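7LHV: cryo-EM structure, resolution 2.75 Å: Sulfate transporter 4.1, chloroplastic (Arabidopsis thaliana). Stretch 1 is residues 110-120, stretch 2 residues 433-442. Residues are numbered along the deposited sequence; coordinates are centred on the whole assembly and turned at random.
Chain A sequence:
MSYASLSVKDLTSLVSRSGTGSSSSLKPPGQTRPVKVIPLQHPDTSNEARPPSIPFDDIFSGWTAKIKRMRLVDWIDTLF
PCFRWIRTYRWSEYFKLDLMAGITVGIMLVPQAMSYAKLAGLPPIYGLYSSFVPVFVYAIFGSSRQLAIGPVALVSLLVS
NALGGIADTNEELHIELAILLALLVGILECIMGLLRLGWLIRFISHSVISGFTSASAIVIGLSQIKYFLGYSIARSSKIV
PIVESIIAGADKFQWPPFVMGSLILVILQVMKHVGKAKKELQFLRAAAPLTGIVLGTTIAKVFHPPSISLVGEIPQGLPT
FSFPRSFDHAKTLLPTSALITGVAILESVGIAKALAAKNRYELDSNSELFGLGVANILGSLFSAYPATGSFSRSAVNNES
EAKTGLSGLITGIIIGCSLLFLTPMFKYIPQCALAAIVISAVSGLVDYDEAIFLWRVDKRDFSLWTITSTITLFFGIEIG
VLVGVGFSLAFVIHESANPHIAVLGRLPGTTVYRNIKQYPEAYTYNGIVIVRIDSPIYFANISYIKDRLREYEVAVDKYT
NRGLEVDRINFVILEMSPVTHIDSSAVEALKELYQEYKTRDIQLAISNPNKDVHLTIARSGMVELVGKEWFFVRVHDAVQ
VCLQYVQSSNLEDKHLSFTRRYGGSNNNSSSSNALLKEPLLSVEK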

# COMPACT_ATOMS: atom_id res chain seq x y z
N VAL A 110 7.02 -18.90 34.50
CA VAL A 110 6.18 -20.08 34.72
C VAL A 110 4.73 -19.67 35.00
O VAL A 110 3.82 -20.10 34.26
CB VAL A 110 6.74 -20.96 35.85
CG1 VAL A 110 5.74 -22.04 36.22
CG2 VAL A 110 8.06 -21.58 35.44
N PRO A 111 4.45 -18.84 36.02
CA PRO A 111 3.05 -18.42 36.22
C PRO A 111 2.49 -17.62 35.06
O PRO A 111 1.32 -17.78 34.71
CB PRO A 111 3.13 -17.58 37.50
CG PRO A 111 4.50 -17.07 37.54
CD PRO A 111 5.34 -18.17 36.99
N GLN A 112 3.31 -16.77 34.44
CA GLN A 112 2.86 -16.02 33.28
C GLN A 112 2.56 -16.95 32.11
O GLN A 112 1.60 -16.72 31.37
CB GLN A 112 3.90 -14.98 32.88
CG GLN A 112 3.80 -13.69 33.66
CD GLN A 112 4.52 -12.55 32.97
OE1 GLN A 112 5.40 -12.77 32.14
NE2 GLN A 112 4.14 -11.32 33.31
N ALA A 113 3.36 -18.00 31.94
CA ALA A 113 3.10 -18.96 30.87
C ALA A 113 1.76 -19.65 31.07
O ALA A 113 0.96 -19.76 30.14
CB ALA A 113 4.23 -19.98 30.80
N MET A 114 1.50 -20.12 32.30
CA MET A 114 0.21 -20.77 32.55
C MET A 114 -0.95 -19.79 32.37
O MET A 114 -2.00 -20.15 31.81
CB MET A 114 0.18 -21.40 33.94
CG MET A 114 1.13 -22.56 34.11
SD MET A 114 1.02 -23.31 35.75
CE MET A 114 1.83 -22.07 36.75
N SER A 115 -0.79 -18.55 32.84
CA SER A 115 -1.85 -17.56 32.72
C SER A 115 -2.15 -17.24 31.26
O SER A 115 -3.32 -17.13 30.87
CB SER A 115 -1.47 -16.30 33.48
OG SER A 115 -1.20 -16.59 34.84
N TYR A 116 -1.11 -17.08 30.44
CA TYR A 116 -1.32 -16.80 29.03
C TYR A 116 -1.92 -17.99 28.30
O TYR A 116 -2.73 -17.81 27.39
CB TYR A 116 -0.01 -16.39 28.38
CG TYR A 116 0.53 -15.07 28.86
CD1 TYR A 116 -0.32 -14.07 29.30
CD2 TYR A 116 1.89 -14.82 28.88
CE1 TYR A 116 0.16 -12.86 29.74
CE2 TYR A 116 2.39 -13.62 29.32
CZ TYR A 116 1.52 -12.64 29.75
OH TYR A 116 2.01 -11.44 30.19
N ALA A 117 -1.54 -19.22 28.68
CA ALA A 117 -2.18 -20.39 28.09
C ALA A 117 -3.66 -20.42 28.43
O ALA A 117 -4.49 -20.77 27.58
CB ALA A 117 -1.50 -21.66 28.58
N LYS A 118 -4.01 -20.07 29.66
CA LYS A 118 -5.43 -19.97 30.02
C LYS A 118 -6.13 -18.89 29.21
O LYS A 118 -7.29 -19.04 28.83
CB LYS A 118 -5.56 -19.69 31.52
CG LYS A 118 -5.54 -20.93 32.38
CD LYS A 118 -6.79 -21.76 32.18
CE LYS A 118 -8.01 -21.04 32.71
NZ LYS A 118 -7.97 -20.90 34.19
N LEU A 119 -5.43 -17.77 28.94
CA LEU A 119 -6.03 -16.70 28.15
C LEU A 119 -6.33 -17.15 26.73
O LEU A 119 -7.36 -16.78 26.16
CB LEU A 119 -5.10 -15.49 28.14
CG LEU A 119 -5.43 -14.36 27.16
CD1 LEU A 119 -6.77 -13.74 27.49
CD2 LEU A 119 -4.34 -13.31 27.19
N ALA A 120 -5.45 -17.96 26.14
CA ALA A 120 -5.63 -18.40 24.77
C ALA A 120 -6.73 -19.44 24.62
O ALA A 120 -7.09 -19.78 23.48
CB ALA A 120 -4.32 -18.97 24.22
N ALA A 433 -6.50 -16.39 40.37
CA ALA A 433 -5.11 -15.93 40.48
C ALA A 433 -4.48 -15.74 39.11
O ALA A 433 -3.81 -14.73 38.86
CB ALA A 433 -4.30 -16.91 41.32
N LEU A 434 -4.69 -16.69 38.20
CA LEU A 434 -4.17 -16.56 36.85
C LEU A 434 -4.83 -15.39 36.12
O LEU A 434 -4.17 -14.66 35.36
CB LEU A 434 -4.37 -17.86 36.07
CG LEU A 434 -3.78 -19.12 36.70
CD1 LEU A 434 -3.94 -20.30 35.75
CD2 LEU A 434 -2.32 -18.91 37.05
N ALA A 435 -6.13 -15.19 36.34
CA ALA A 435 -6.80 -14.04 35.75
C ALA A 435 -6.21 -12.73 36.26
O ALA A 435 -6.01 -11.79 35.49
CB ALA A 435 -8.30 -14.09 36.05
N ALA A 436 -5.92 -12.66 37.56
CA ALA A 436 -5.30 -11.47 38.12
C ALA A 436 -3.91 -11.25 37.54
O ALA A 436 -3.51 -10.11 37.30
CB ALA A 436 -5.24 -11.57 39.64
N ILE A 437 -3.16 -12.33 37.32
CA ILE A 437 -1.84 -12.20 36.72
C ILE A 437 -1.94 -11.64 35.30
O ILE A 437 -1.17 -10.76 34.91
CB ILE A 437 -1.10 -13.55 36.74
CG1 ILE A 437 -0.67 -13.90 38.16
CG2 ILE A 437 0.11 -13.51 35.83
CD1 ILE A 437 -0.16 -15.30 38.31
N VAL A 438 -2.90 -12.14 34.52
CA VAL A 438 -3.08 -11.62 33.16
C VAL A 438 -3.49 -10.15 33.19
O VAL A 438 -3.00 -9.34 32.39
CB VAL A 438 -4.10 -12.47 32.38
CG1 VAL A 438 -4.34 -11.87 31.01
CG2 VAL A 438 -3.62 -13.88 32.25
N ILE A 439 -4.39 -9.79 34.10
CA ILE A 439 -4.84 -8.40 34.19
C ILE A 439 -3.68 -7.49 34.56
O ILE A 439 -3.51 -6.41 33.99
CB ILE A 439 -6.00 -8.28 35.20
CG1 ILE A 439 -7.26 -8.92 34.63
CG2 ILE A 439 -6.26 -6.83 35.54
CD1 ILE A 439 -8.38 -9.02 35.63
N SER A 440 -2.85 -7.92 35.52
CA SER A 440 -1.68 -7.13 35.90
C SER A 440 -0.70 -7.01 34.74
O SER A 440 -0.09 -5.96 34.54
CB SER A 440 -1.01 -7.75 37.12
OG SER A 440 0.21 -7.10 37.41
N ALA A 441 -0.51 -8.09 33.98
CA ALA A 441 0.41 -8.06 32.86
C ALA A 441 -0.06 -7.09 31.78
O ALA A 441 0.76 -6.38 31.19
CB ALA A 441 0.58 -9.46 32.28
N VAL A 442 -1.36 -7.06 31.51
CA VAL A 442 -1.87 -6.20 30.44
C VAL A 442 -2.23 -4.79 30.90
O VAL A 442 -2.54 -3.94 30.06
CB VAL A 442 -3.11 -6.82 29.76
CG1 VAL A 442 -2.78 -8.20 29.24
CG2 VAL A 442 -4.28 -6.86 30.72

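The two stretches are helical segments that cross almost at right angles (96°), their axes approaching to 8.8 Å. No hydrogen bond or salt bridge joins them; packing alone makes the contact, burying 482 Å² in total.

Pro111, at a kink in the first helix where its ring nitrogen has no hydrogen to donate to the preceding turn, lays CB 4.1 Å from CD1 of Ile437. Gln112 leaves its helix sideways, but its extended side chain (chi2 t) brings the end closer: CG lies 4.3 Å from Ile437 CG2, and NE2 reaches to 4.1 Å from Ala441 CB, while OE1 is hydrogen-bonded elsewhere in the structure.

Ser115 sits at the centre of the crossing, its CA 4.8 Å from the CA of Leu434. Its small side chain points toward the second helix and permits this close approach. In the m rotamer, Ser115 OG donates a hydrogen bond to the backbone O of Pro111 one turn earlier (2.8 Å), so the hydroxyl is satisfied within its own helix although it faces apolar neighbours: OG is 3.4 Å from Leu434 CD2 and 3.5 Å from Ile437 CG2, and Ser115 CB is 3.5 Å from Val438 CG2.

Tyr116 begins by pointing away, yet its long side chain returns to the partner helix. Tyr116 OH comes within 3.2 Å of Ala441 CB, which lies at the ring edge, near the ring plane; the contact is tight. Further back along the ring, Tyr116 CD1 is 4.4 Å from Val438 CG2.

Lys118 points toward the second helix and packs its CG 3.8 Å from CD1 of Leu434, the residue most covered in the contact. Leu119 completes the interface: pointing toward the second helix, it places CD2 4.1 Å from Val438 CG1, so that the two methyls of Val438 meet different residues of stretch 1.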